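Local structure of capsular polysaccharide biosynthesis protein (Burkholderia pseudomallei, 4BQN) at residues A[6-16]-A[59-68]; A[41-50]-A[68-77]. The protein binds coenzyme A and is probably an acetyltransferase in the biosynthesis of capsular polysaccharide. The protein carries 1 engineered substitution. One frame throughout, in Å; residues are numbered along the deposited sequence.

Contact 1: A[6-16]-A[59-68]. With COA (coenzyme A), chain C.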
loop_
_atom_site.group_PDB
_atom_site.type_symbol
_atom_site.label_atom_id
_atom_site.label_comp_id
_atom_site.label_asym_id
_atom_site.label_seq_id
_atom_site.Cartn_x
_atom_site.Cartn_y
_atom_site.Cartn_z
ATOM N N LYS A 6 -18.850 15.561 -16.528
ATOM C CA LYS A 6 -17.718 16.290 -15.957
ATOM C C LYS A 6 -16.461 15.439 -16.076
ATOM O O LYS A 6 -16.550 14.215 -16.165
ATOM C CB LYS A 6 -17.986 16.630 -14.491
ATOM C CG LYS A 6 -19.133 17.610 -14.274
ATOM C CD LYS A 6 -19.449 17.762 -12.797
ATOM C CE LYS A 6 -20.576 18.755 -12.573
ATOM N NZ LYS A 6 -20.737 19.085 -11.128
ATOM N N LYS A 7 -15.298 16.088 -16.076
ATOM C CA LYS A 7 -14.039 15.377 -16.251
ATOM C C LYS A 7 -13.265 15.259 -14.942
ATOM O O LYS A 7 -13.164 16.220 -14.165
ATOM C CB LYS A 7 -13.176 16.048 -17.321
ATOM C CG LYS A 7 -13.820 16.081 -18.697
ATOM C CD LYS A 7 -12.938 16.814 -19.694
ATOM C CE LYS A 7 -13.708 17.206 -20.946
ATOM N NZ LYS A 7 -13.010 18.301 -21.679
ATOM N N TYR A 8 -12.718 14.069 -14.704
ATOM C CA TYR A 8 -11.887 13.851 -13.531
ATOM C C TYR A 8 -10.665 13.042 -13.874
ATOM O O TYR A 8 -10.631 12.330 -14.883
ATOM C CB TYR A 8 -12.669 13.182 -12.382
ATOM C CG TYR A 8 -12.736 11.671 -12.392
ATOM C CD1 TYR A 8 -13.466 10.988 -13.362
ATOM C CD2 TYR A 8 -12.089 10.928 -11.412
ATOM C CE1 TYR A 8 -13.532 9.608 -13.359
ATOM C CE2 TYR A 8 -12.158 9.544 -11.396
ATOM C CZ TYR A 8 -12.870 8.890 -12.369
ATOM O OH TYR A 8 -12.913 7.506 -12.337
ATOM N N SER A 9 -9.661 13.152 -13.018
ATOM C CA SER A 9 -8.525 12.256 -13.082
ATOM C C SER A 9 -8.188 11.818 -11.677
ATOM O O SER A 9 -8.609 12.455 -10.703
ATOM C CB SER A 9 -7.320 12.942 -13.711
ATOM O OG SER A 9 -6.319 11.986 -13.990
ATOM N N VAL A 10 -7.427 10.729 -11.580
ATOM C CA VAL A 10 -6.927 10.241 -10.296
ATOM C C VAL A 10 -5.409 10.091 -10.399
ATOM O O VAL A 10 -4.904 9.310 -11.221
ATOM C CB VAL A 10 -7.559 8.899 -9.856
ATOM C CG1 VAL A 10 -7.278 8.670 -8.377
ATOM C CG2 VAL A 10 -9.073 8.866 -10.092
ATOM N N TYR A 11 -4.689 10.843 -9.571
ATOM C CA TYR A 11 -3.237 10.797 -9.593
ATOM C C TYR A 11 -2.708 10.358 -8.239
ATOM O O TYR A 11 -3.186 10.808 -7.198
ATOM C CB TYR A 11 -2.654 12.166 -9.911
ATOM C CG TYR A 11 -1.155 12.196 -9.827
ATOM C CD1 TYR A 11 -0.371 11.610 -10.816
ATOM C CD2 TYR A 11 -0.520 12.810 -8.747
ATOM C CE1 TYR A 11 1.010 11.642 -10.734
ATOM C CE2 TYR A 11 0.870 12.849 -8.653
ATOM C CZ TYR A 11 1.632 12.260 -9.657
ATOM O OH TYR A 11 3.014 12.329 -9.579
ATOM N N GLY A 12 -1.680 9.527 -8.238
ATOM C CA GLY A 12 -1.077 9.125 -6.976
ATOM C C GLY A 12 -0.230 7.912 -7.204
ATOM O O GLY A 12 0.446 7.805 -8.233
ATOM N N SER A 13 -0.233 7.008 -6.231
ATOM C CA SER A 13 0.497 5.753 -6.325
ATOM C C SER A 13 -0.227 4.788 -7.267
ATOM O O SER A 13 -1.208 5.164 -7.937
ATOM C CB SER A 13 0.560 5.125 -4.932
ATOM O OG SER A 13 -0.722 4.628 -4.552
ATOM N N CYS A 14 0.212 3.530 -7.285
ATOM C CA CYS A 14 -0.517 2.494 -8.013
ATOM C C CYS A 14 -1.995 2.381 -7.582
ATOM O O CYS A 14 -2.818 1.832 -8.305
ATOM C CB CYS A 14 0.205 1.145 -7.881
ATOM S SG CYS A 14 -0.027 0.280 -6.358
ATOM N N GLN A 15 -2.331 2.906 -6.402
ATOM C CA GLN A 15 -3.706 2.886 -5.915
ATOM C C GLN A 15 -4.605 3.824 -6.699
ATOM O O GLN A 15 -5.829 3.621 -6.707
ATOM C CB GLN A 15 -3.743 3.257 -4.428
ATOM C CG GLN A 15 -2.988 2.235 -3.575
ATOM C CD GLN A 15 -2.695 2.708 -2.165
ATOM O OE1 GLN A 15 -3.218 3.736 -1.696
ATOM N NE2 GLN A 15 -1.863 1.941 -1.463
ATOM N N ALA A 16 -4.012 4.831 -7.357
ATOM C CA ALA A 16 -4.797 5.820 -8.085
ATOM C C ALA A 16 -5.511 5.234 -9.318
ATOM O O ALA A 16 -6.730 5.364 -9.417
ATOM C CB ALA A 16 -3.973 7.068 -8.375
ATOM N N LYS A 59 -8.154 21.318 -17.483
ATOM C CA LYS A 59 -9.482 20.987 -18.000
ATOM C C LYS A 59 -10.339 20.133 -17.050
ATOM O O LYS A 59 -11.468 19.770 -17.389
ATOM C CB LYS A 59 -9.372 20.296 -19.369
ATOM C CG LYS A 59 -8.656 21.105 -20.442
ATOM C CD LYS A 59 -8.548 20.311 -21.732
ATOM C CE LYS A 59 -7.497 20.898 -22.660
ATOM N NZ LYS A 59 -6.881 19.844 -23.515
ATOM N N LEU A 60 -9.824 19.809 -15.866
ATOM C CA LEU A 60 -10.565 18.932 -14.957
ATOM C C LEU A 60 -11.590 19.668 -14.099
ATOM O O LEU A 60 -11.334 20.774 -13.605
ATOM C CB LEU A 60 -9.602 18.175 -14.037
ATOM C CG LEU A 60 -8.617 17.222 -14.707
ATOM C CD1 LEU A 60 -7.714 16.662 -13.613
ATOM C CD2 LEU A 60 -9.333 16.122 -15.477
ATOM N N ASP A 61 -12.749 19.031 -13.917
ATOM C CA ASP A 61 -13.695 19.422 -12.882
ATOM C C ASP A 61 -13.270 18.880 -11.522
ATOM O O ASP A 61 -13.509 19.521 -10.492
ATOM C CB ASP A 61 -15.095 18.926 -13.232
ATOM C CG ASP A 61 -15.611 19.540 -14.505
ATOM O OD1 ASP A 61 -15.984 20.726 -14.465
ATOM O OD2 ASP A 61 -15.623 18.845 -15.536
ATOM N N LEU A 62 -12.647 17.701 -11.528
ATOM C CA LEU A 62 -12.267 17.016 -10.295
ATOM C C LEU A 62 -10.890 16.389 -10.430
ATOM O O LEU A 62 -10.622 15.698 -11.412
ATOM C CB LEU A 62 -13.296 15.936 -9.968
ATOM C CG LEU A 62 -12.975 14.955 -8.828
ATOM C CD1 LEU A 62 -12.875 15.659 -7.481
ATOM C CD2 LEU A 62 -13.997 13.824 -8.786
ATOM N N PHE A 63 -10.037 16.621 -9.433
ATOM C CA PHE A 63 -8.715 16.008 -9.365
ATOM C C PHE A 63 -8.689 15.253 -8.045
ATOM O O PHE A 63 -8.639 15.865 -6.977
ATOM C CB PHE A 63 -7.631 17.092 -9.412
ATOM C CG PHE A 63 -6.207 16.583 -9.465
ATOM C CD1 PHE A 63 -5.787 15.676 -10.433
ATOM C CD2 PHE A 63 -5.260 17.077 -8.566
ATOM C CE1 PHE A 63 -4.465 15.242 -10.483
ATOM C CE2 PHE A 63 -3.938 16.649 -8.608
ATOM C CZ PHE A 63 -3.535 15.733 -9.571
ATOM N N LEU A 64 -8.816 13.930 -8.129
ATOM C CA LEU A 64 -8.650 13.069 -6.957
ATOM C C LEU A 64 -7.198 12.663 -6.936
ATOM O O LEU A 64 -6.670 12.182 -7.927
ATOM C CB LEU A 64 -9.526 11.817 -7.054
ATOM C CG LEU A 64 -11.028 11.955 -6.822
ATOM C CD1 LEU A 64 -11.755 10.692 -7.264
ATOM C CD2 LEU A 64 -11.342 12.275 -5.365
ATOM N N TYR A 65 -6.533 12.875 -5.808
ATOM C CA TYR A 65 -5.104 12.617 -5.793
ATOM C C TYR A 65 -4.646 12.146 -4.432
ATOM O O TYR A 65 -5.265 12.456 -3.407
ATOM C CB TYR A 65 -4.324 13.888 -6.205
ATOM C CG TYR A 65 -4.399 14.975 -5.165
ATOM C CD1 TYR A 65 -5.496 15.850 -5.110
ATOM C CD2 TYR A 65 -3.413 15.088 -4.190
ATOM C CE1 TYR A 65 -5.593 16.815 -4.117
ATOM C CE2 TYR A 65 -3.500 16.052 -3.191
ATOM C CZ TYR A 65 -4.593 16.899 -3.160
ATOM O OH TYR A 65 -4.666 17.848 -2.174
ATOM N N GLN A 66 -3.537 11.426 -4.419
ATOM C CA GLN A 66 -2.890 11.080 -3.169
ATOM C C GLN A 66 -1.718 12.015 -2.938
ATOM O O GLN A 66 -1.085 12.470 -3.902
ATOM C CB GLN A 66 -2.411 9.633 -3.211
ATOM C CG GLN A 66 -3.569 8.661 -3.390
ATOM C CD GLN A 66 -3.149 7.213 -3.368
ATOM O OE1 GLN A 66 -2.291 6.798 -4.143
ATOM N NE2 GLN A 66 -3.763 6.422 -2.488
ATOM N N PRO A 67 -1.405 12.314 -1.672
ATOM C CA PRO A 67 -0.242 13.164 -1.402
ATOM C C PRO A 67 1.075 12.593 -1.961
ATOM O O PRO A 67 1.366 11.412 -1.778
ATOM C CB PRO A 67 -0.200 13.196 0.129
ATOM C CG PRO A 67 -1.632 13.054 0.545
ATOM C CD PRO A 67 -2.145 12.006 -0.433
ATOM N N VAL A 68 1.841 13.432 -2.655
ATOM C CA VAL A 68 3.155 13.035 -3.184
ATOM C C VAL A 68 4.104 14.198 -2.965
ATOM O O VAL A 68 3.896 15.290 -3.495
ATOM C CB VAL A 68 3.124 12.683 -4.699
ATOM C CG1 VAL A 68 4.521 12.289 -5.176
ATOM C CG2 VAL A 68 2.136 11.566 -4.998
HETATM N N1A COA C . 3.438 3.451 7.419
HETATM C C2A COA C . 4.758 3.220 7.203
HETATM N N3A COA C . 5.389 3.622 6.087
HETATM C C4A COA C . 4.706 4.317 5.149
HETATM C C5A COA C . 3.288 4.607 5.325
HETATM C C6A COA C . 2.661 4.126 6.549
HETATM N N6A COA C . 1.349 4.352 6.769
HETATM N N7A COA C . 2.858 5.300 4.244
HETATM C C8A COA C . 3.936 5.454 3.436
HETATM N N9A COA C . 5.021 4.845 3.967
HETATM C C1B COA C . 6.393 4.814 3.447
HETATM C C2B COA C . 6.521 4.764 1.934
HETATM O O2B COA C . 6.468 3.413 1.473
HETATM C C3B COA C . 7.886 5.411 1.766
HETATM O O3B COA C . 8.866 4.418 2.124
HETATM P P3B COA C . 10.434 4.602 1.817
HETATM O O7A COA C . 11.019 3.265 2.196
HETATM O O8A COA C . 10.496 4.882 0.339
HETATM O O9A COA C . 10.905 5.752 2.675
HETATM C C4B COA C . 7.889 6.499 2.839
HETATM O O4B COA C . 6.950 6.075 3.828
HETATM C C5B COA C . 7.512 7.889 2.324
HETATM O O5B COA C . 6.242 7.774 1.693
HETATM P P1A COA C . 5.074 8.818 1.947
HETATM O O1A COA C . 3.868 8.272 1.240
HETATM O O2A COA C . 4.939 9.126 3.409
HETATM O O3A COA C . 5.536 10.189 1.266
HETATM P P2A COA C . 5.969 10.641 -0.219
HETATM O O4A COA C . 7.421 11.042 -0.157
HETATM O O5A COA C . 4.969 11.689 -0.621
HETATM O O6A COA C . 5.844 9.359 -1.154
HETATM C CBP COA C . 4.951 7.555 -2.457
HETATM C CCP COA C . 4.638 8.893 -1.791
HETATM C CDP COA C . 3.707 7.005 -3.145
HETATM C CEP COA C . 5.983 7.803 -3.544
HETATM C CAP COA C . 5.477 6.591 -1.362
HETATM O OAP COA C . 4.412 6.230 -0.480
HETATM C C9P COA C . 6.170 5.315 -1.813
HETATM O O9P COA C . 7.360 5.326 -2.103
HETATM N N8P COA C . 5.465 4.178 -1.823
HETATM C C7P COA C . 6.062 2.896 -2.176
HETATM C C6P COA C . 6.322 2.694 -3.658
HETATM C C5P COA C . 5.004 2.760 -4.381
HETATM O O5P COA C . 4.572 3.817 -4.816
HETATM N N4P COA C . 4.370 1.609 -4.500
HETATM C C3P COA C . 3.099 1.514 -5.161
HETATM C C2P COA C . 2.081 0.917 -4.217
HETATM S S1P COA C . 0.490 1.357 -4.796
HETATM O O HOH W 1 -13.270 20.286 -19.316
#

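Contact 2: A[41-50]-A[68-77]. With COA (coenzyme A), chain C.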
loop_
_atom_site.group_PDB
_atom_site.type_symbol
_atom_site.label_atom_id
_atom_site.label_comp_id
_atom_site.label_asym_id
_atom_site.label_seq_id
_atom_site.Cartn_x
_atom_site.Cartn_y
_atom_site.Cartn_z
ATOM N N CYS A 41 2.536 8.203 -10.038
ATOM C CA CYS A 41 3.727 8.949 -9.691
ATOM C C CYS A 41 5.024 8.165 -9.897
ATOM O O CYS A 41 6.068 8.768 -10.134
ATOM C CB CYS A 41 3.634 9.432 -8.235
ATOM S SG CYS A 41 3.569 8.125 -6.985
ATOM N N PHE A 42 4.963 6.837 -9.811
ATOM C CA PHE A 42 6.170 6.025 -9.947
ATOM C C PHE A 42 6.539 5.731 -11.394
ATOM O O PHE A 42 7.658 5.276 -11.654
ATOM C CB PHE A 42 6.051 4.710 -9.162
ATOM C CG PHE A 42 5.051 3.744 -9.731
ATOM C CD1 PHE A 42 3.694 3.844 -9.409
ATOM C CD2 PHE A 42 5.463 2.717 -10.577
ATOM C CE1 PHE A 42 2.769 2.939 -9.926
ATOM C CE2 PHE A 42 4.543 1.825 -11.107
ATOM C CZ PHE A 42 3.194 1.934 -10.781
ATOM N N VAL A 43 5.616 5.991 -12.319
ATOM C CA VAL A 43 5.880 5.629 -13.696
ATOM C C VAL A 43 5.783 6.780 -14.694
ATOM O O VAL A 43 6.411 6.702 -15.744
ATOM C CB VAL A 43 5.046 4.399 -14.110
ATOM C CG1 VAL A 43 3.595 4.785 -14.314
ATOM C CG2 VAL A 43 5.646 3.700 -15.324
ATOM N N ALA A 44 5.076 7.859 -14.357
ATOM C CA ALA A 44 4.942 8.978 -15.294
ATOM C C ALA A 44 6.304 9.450 -15.764
ATOM O O ALA A 44 7.205 9.646 -14.953
ATOM C CB ALA A 44 4.198 10.140 -14.646
ATOM N N SER A 45 6.451 9.655 -17.068
ATOM C CA SER A 45 7.672 10.259 -17.582
ATOM C C SER A 45 7.572 11.778 -17.466
ATOM O O SER A 45 6.487 12.331 -17.235
ATOM C CB SER A 45 7.870 9.893 -19.043
ATOM O OG SER A 45 6.883 10.560 -19.821
ATOM N N GLU A 46 8.698 12.455 -17.645
ATOM C CA GLU A 46 8.686 13.903 -17.615
ATOM C C GLU A 46 7.818 14.481 -18.716
ATOM O O GLU A 46 7.078 15.438 -18.486
ATOM C CB GLU A 46 10.096 14.453 -17.675
ATOM C CG GLU A 46 10.166 15.927 -17.334
ATOM C CD GLU A 46 11.590 16.433 -17.261
ATOM O OE1 GLU A 46 12.541 15.626 -17.438
ATOM O OE2 GLU A 46 11.752 17.639 -17.015
ATOM N N GLU A 47 7.885 13.878 -19.902
ATOM C CA GLU A 47 7.076 14.340 -21.012
ATOM C C GLU A 47 5.590 14.190 -20.664
ATOM O O GLU A 47 4.788 15.093 -20.921
ATOM C CB GLU A 47 7.437 13.575 -22.290
ATOM C CG GLU A 47 8.795 13.943 -22.883
ATOM C CD GLU A 47 9.986 13.481 -22.049
ATOM O OE1 GLU A 47 9.896 12.431 -21.372
ATOM O OE2 GLU A 47 11.029 14.170 -22.082
ATOM N N GLN A 48 5.231 13.069 -20.047
ATOM C CA GLN A 48 3.833 12.833 -19.670
ATOM C C GLN A 48 3.351 13.804 -18.607
ATOM O O GLN A 48 2.258 14.374 -18.723
ATOM C CB GLN A 48 3.620 11.399 -19.199
ATOM C CG GLN A 48 3.689 10.407 -20.345
ATOM C CD GLN A 48 3.833 8.974 -19.899
ATOM O OE1 GLN A 48 4.229 8.685 -18.774
ATOM N NE2 GLN A 48 3.537 8.055 -20.807
ATOM N N ILE A 49 4.162 13.998 -17.575
ATOM C CA ILE A 49 3.747 14.881 -16.486
ATOM C C ILE A 49 3.654 16.343 -16.930
ATOM O O ILE A 49 2.754 17.085 -16.481
ATOM C CB ILE A 49 4.585 14.668 -15.198
ATOM C CG1 ILE A 49 3.721 14.937 -13.962
ATOM C CG2 ILE A 49 5.865 15.498 -15.201
ATOM C CD1 ILE A 49 2.709 13.844 -13.668
ATOM N N ASP A 50 4.564 16.741 -17.829
ATOM C CA ASP A 50 4.511 18.073 -18.446
ATOM C C ASP A 50 3.199 18.260 -19.208
ATOM O O ASP A 50 2.533 19.294 -19.072
ATOM C CB ASP A 50 5.669 18.271 -19.432
ATOM C CG ASP A 50 7.004 18.569 -18.755
ATOM O OD1 ASP A 50 7.072 18.879 -17.544
ATOM O OD2 ASP A 50 8.022 18.509 -19.478
ATOM N N VAL A 68 1.841 13.432 -2.655
ATOM C CA VAL A 68 3.155 13.035 -3.184
ATOM C C VAL A 68 4.104 14.198 -2.965
ATOM O O VAL A 68 3.896 15.290 -3.495
ATOM C CB VAL A 68 3.124 12.683 -4.699
ATOM C CG1 VAL A 68 4.521 12.289 -5.176
ATOM C CG2 VAL A 68 2.136 11.566 -4.998
ATOM N N SER A 69 5.166 13.950 -2.205
ATOM C CA SER A 69 6.123 14.981 -1.844
ATOM C C SER A 69 6.952 15.442 -3.037
ATOM O O SER A 69 7.121 14.705 -4.013
ATOM C CB SER A 69 7.089 14.465 -0.762
ATOM O OG SER A 69 7.985 13.511 -1.323
ATOM N N GLU A 70 7.515 16.639 -2.918
ATOM C CA GLU A 70 8.473 17.141 -3.904
ATOM C C GLU A 70 9.762 16.317 -3.896
ATOM O O GLU A 70 10.393 16.136 -4.943
ATOM C CB GLU A 70 8.778 18.624 -3.669
ATOM C CG GLU A 70 9.924 19.153 -4.521
ATOM C CD GLU A 70 9.940 20.666 -4.657
ATOM O OE1 GLU A 70 8.854 21.295 -4.631
ATOM O OE2 GLU A 70 11.051 21.220 -4.813
ATOM N N GLY A 71 10.140 15.797 -2.726
ATOM C CA GLY A 71 11.380 15.038 -2.597
ATOM C C GLY A 71 11.372 13.682 -3.287
ATOM O O GLY A 71 12.441 13.119 -3.550
ATOM N N TYR A 72 10.188 13.155 -3.598
ATOM C CA TYR A 72 10.078 11.847 -4.223
ATOM C C TYR A 72 10.795 11.783 -5.578
ATOM O O TYR A 72 11.741 11.005 -5.759
ATOM C CB TYR A 72 8.600 11.449 -4.359
ATOM C CG TYR A 72 8.361 10.169 -5.133
ATOM C CD1 TYR A 72 8.995 8.966 -4.757
ATOM C CD2 TYR A 72 7.522 10.158 -6.243
ATOM C CE1 TYR A 72 8.778 7.794 -5.465
ATOM C CE2 TYR A 72 7.300 8.991 -6.949
ATOM C CZ TYR A 72 7.936 7.823 -6.559
ATOM O OH TYR A 72 7.718 6.669 -7.249
ATOM N N ARG A 73 10.359 12.612 -6.520
ATOM C CA ARG A 73 10.951 12.616 -7.873
ATOM C C ARG A 73 11.180 14.024 -8.408
ATOM O O ARG A 73 11.648 14.196 -9.536
ATOM C CB ARG A 73 10.082 11.840 -8.870
ATOM C CG ARG A 73 10.178 10.334 -8.719
ATOM C CD ARG A 73 9.312 9.619 -9.749
ATOM N NE ARG A 73 9.836 9.823 -11.100
ATOM C CZ ARG A 73 9.132 9.690 -12.227
ATOM N NH1 ARG A 73 7.850 9.351 -12.196
ATOM N NH2 ARG A 73 9.714 9.892 -13.409
ATOM N N GLY A 74 10.822 15.031 -7.613
ATOM C CA GLY A 74 10.916 16.421 -8.049
ATOM C C GLY A 74 9.575 17.126 -8.001
ATOM O O GLY A 74 8.519 16.491 -7.949
ATOM N N GLU A 75 9.622 18.452 -8.055
ATOM C CA GLU A 75 8.414 19.265 -8.009
ATOM C C GLU A 75 7.336 18.850 -9.008
ATOM O O GLU A 75 6.151 18.897 -8.673
ATOM C CB GLU A 75 8.776 20.733 -8.226
ATOM C CG GLU A 75 7.592 21.678 -8.054
ATOM C CD GLU A 75 7.953 23.128 -8.248
ATOM O OE1 GLU A 75 8.759 23.430 -9.148
ATOM O OE2 GLU A 75 7.409 23.961 -7.499
ATOM N N LYS A 76 7.732 18.470 -10.226
ATOM C CA LYS A 76 6.752 18.216 -11.291
ATOM C C LYS A 76 5.767 17.095 -10.959
ATOM O O LYS A 76 4.664 17.074 -11.500
ATOM C CB LYS A 76 7.453 17.906 -12.621
ATOM C CG LYS A 76 8.178 19.083 -13.240
ATOM C CD LYS A 76 8.763 18.684 -14.586
ATOM C CE LYS A 76 9.319 19.888 -15.313
ATOM N NZ LYS A 76 9.692 19.478 -16.686
ATOM N N TYR A 77 6.184 16.154 -10.100
ATOM C CA TYR A 77 5.367 14.990 -9.743
ATOM C C TYR A 77 4.648 15.188 -8.415
ATOM O O TYR A 77 3.881 14.323 -7.988
ATOM C CB TYR A 77 6.241 13.733 -9.675
ATOM C CG TYR A 77 7.016 13.511 -10.950
ATOM C CD1 TYR A 77 6.435 12.853 -12.032
ATOM C CD2 TYR A 77 8.318 13.996 -11.091
ATOM C CE1 TYR A 77 7.127 12.671 -13.213
ATOM C CE2 TYR A 77 9.017 13.823 -12.272
ATOM C CZ TYR A 77 8.410 13.157 -13.330
ATOM O OH TYR A 77 9.077 12.971 -14.519
HETATM N N1A COA C . 3.438 3.451 7.419
HETATM C C2A COA C . 4.758 3.220 7.203
HETATM N N3A COA C . 5.389 3.622 6.087
HETATM C C4A COA C . 4.706 4.317 5.149
HETATM C C5A COA C . 3.288 4.607 5.325
HETATM C C6A COA C . 2.661 4.126 6.549
HETATM N N6A COA C . 1.349 4.352 6.769
HETATM N N7A COA C . 2.858 5.300 4.244
HETATM C C8A COA C . 3.936 5.454 3.436
HETATM N N9A COA C . 5.021 4.845 3.967
HETATM C C1B COA C . 6.393 4.814 3.447
HETATM C C2B COA C . 6.521 4.764 1.934
HETATM O O2B COA C . 6.468 3.413 1.473
HETATM C C3B COA C . 7.886 5.411 1.766
HETATM O O3B COA C . 8.866 4.418 2.124
HETATM P P3B COA C . 10.434 4.602 1.817
HETATM O O7A COA C . 11.019 3.265 2.196
HETATM O O8A COA C . 10.496 4.882 0.339
HETATM O O9A COA C . 10.905 5.752 2.675
HETATM C C4B COA C . 7.889 6.499 2.839
HETATM O O4B COA C . 6.950 6.075 3.828
HETATM C C5B COA C . 7.512 7.889 2.324
HETATM O O5B COA C . 6.242 7.774 1.693
HETATM P P1A COA C . 5.074 8.818 1.947
HETATM O O1A COA C . 3.868 8.272 1.240
HETATM O O2A COA C . 4.939 9.126 3.409
HETATM O O3A COA C . 5.536 10.189 1.266
HETATM P P2A COA C . 5.969 10.641 -0.219
HETATM O O4A COA C . 7.421 11.042 -0.157
HETATM O O5A COA C . 4.969 11.689 -0.621
HETATM O O6A COA C . 5.844 9.359 -1.154
HETATM C CBP COA C . 4.951 7.555 -2.457
HETATM C CCP COA C . 4.638 8.893 -1.791
HETATM C CDP COA C . 3.707 7.005 -3.145
HETATM C CEP COA C . 5.983 7.803 -3.544
HETATM C CAP COA C . 5.477 6.591 -1.362
HETATM O OAP COA C . 4.412 6.230 -0.480
HETATM C C9P COA C . 6.170 5.315 -1.813
HETATM O O9P COA C . 7.360 5.326 -2.103
HETATM N N8P COA C . 5.465 4.178 -1.823
HETATM C C7P COA C . 6.062 2.896 -2.176
HETATM C C6P COA C . 6.322 2.694 -3.658
HETATM C C5P COA C . 5.004 2.760 -4.381
HETATM O O5P COA C . 4.572 3.817 -4.816
HETATM N N4P COA C . 4.370 1.609 -4.500
HETATM C C3P COA C . 3.099 1.514 -5.161
HETATM C C2P COA C . 2.081 0.917 -4.217
HETATM S S1P COA C . 0.490 1.357 -4.796
HETATM O O HOH W 2 4.047 18.564 -13.969
#

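Contact 1: A[6-16]-A[59-68]
Y11 CB meets the F63 ring obliquely, 3.6 Å from CE1, on one side of the sheet formed by 6-11 and 62-65; the Y11 and V68 side chains cross at about a right angle, Y11 CE2 4.1 Å from V68 CG2. With CG opposite the backbone N (chi1 175°), Y11 sends its ring toward V68, and its OH bonds to the backbone O of Y77. On the other side Y8 CB packs on L62 CB at 3.7 Å, and V10 lies alongside L64; the branched V10, L62 and L64 suit a buried layer. These neighbours run parallel, S9 and Y11 alternating between L62, L64 and Q66 in backbone bonding. With strands 33-35 and 91-94 the pair makes a four-stranded parallel sheet of order 2-1-3-4, whose C-terminal end carries the cofactor: C14 SG is disulfide-bonded to coenzyme A S1P. There Q66 OE1 takes two bonds in its carbonyl plane, from S13 N and, at 2.7 Å, from S13 OG, while Q66 NE2 bonds to Q15 OE1 at 2.9 Å, the two amides turned 64° apart. Q15 NE2 bonds to the backbone O of M98 and of N200. At the far edge D61 OD2 accepts from K7 N at 2.8 Å through its anti lone pair.

Contact 2: A[41-50]-A[68-77]
The guanidinium of R73 takes hold of two backbone carbonyls of the loop 41-44. NH1 gives one hydrogen bond to C41 O at 2.8 Å, approaching from above that carbonyl's plane, and a second to A44 O, this time on a lone pair; NH2 also reaches A44 O at 3.0 Å, so that one oxygen is gripped end-on by two nitrogens. All three bonds lie close to the guanidinium plane. The bend at chi3 (67°) turns the group back to the loop, and arginine suits the place because its flat fan of N-H groups can serve two carbonyls at once.

Salt bridges form a network at the outer edge: K76, extended beyond CG, sets NZ between two acids one helical turn apart, at 2.8 Å from E46 OE2 and also 2.8 Å from D50 OD1. The glutamate uses its anti lone pair and the aspartate its syn one.

Aromatic and apolar contacts fill the space between. The Y77 ring lies with one face against the R73 guanidinium, while I49 CG2 meets its CE1 at 3.7 Å and A44 CB touches the same atom. Y72 presents its edge to C41 O, and C41 SG stands obliquely beside CE2 at 3.8 Å, a sulfur-aromatic contact. One face of Y72 is covered by coenzyme A CEP, centred over the ring, and the other by R73 CG.

S45 and Q48 form a capping box at the start of helix 46-56. S69 stands at the N-cap of the weakly bonded helix 70-73, its OG taking a weak bond from Y72 N. S69 N and OG also bind the pyrophosphate oxygens O5A and O4A of coenzyme A, which places this contact on the wall of the cofactor pocket, consistent with a phosphate bound near the start of a short helix.

Contact 1 is core: two neighbouring strands of the parallel sheet, joined by regular backbone bonds and apolar side chains, with polar amides gathered at the C-terminal end. Contact 2 lies nearer the surface and joins loops and helix ends, so side-chain bonds to carbonyls and a salt-bridge network replace strand pairing. The two share V68, where 59-68 runs on into 68-77, and their segments alternate along the chain. They also meet directly: G12 O probably bonds to C41 N, and C14 N packs on F42 CE1. Both touch coenzyme A, contact 1 chiefly at its sulfur, through the disulfide, and contact 2 at the pyrophosphate and the pantetheine methyl.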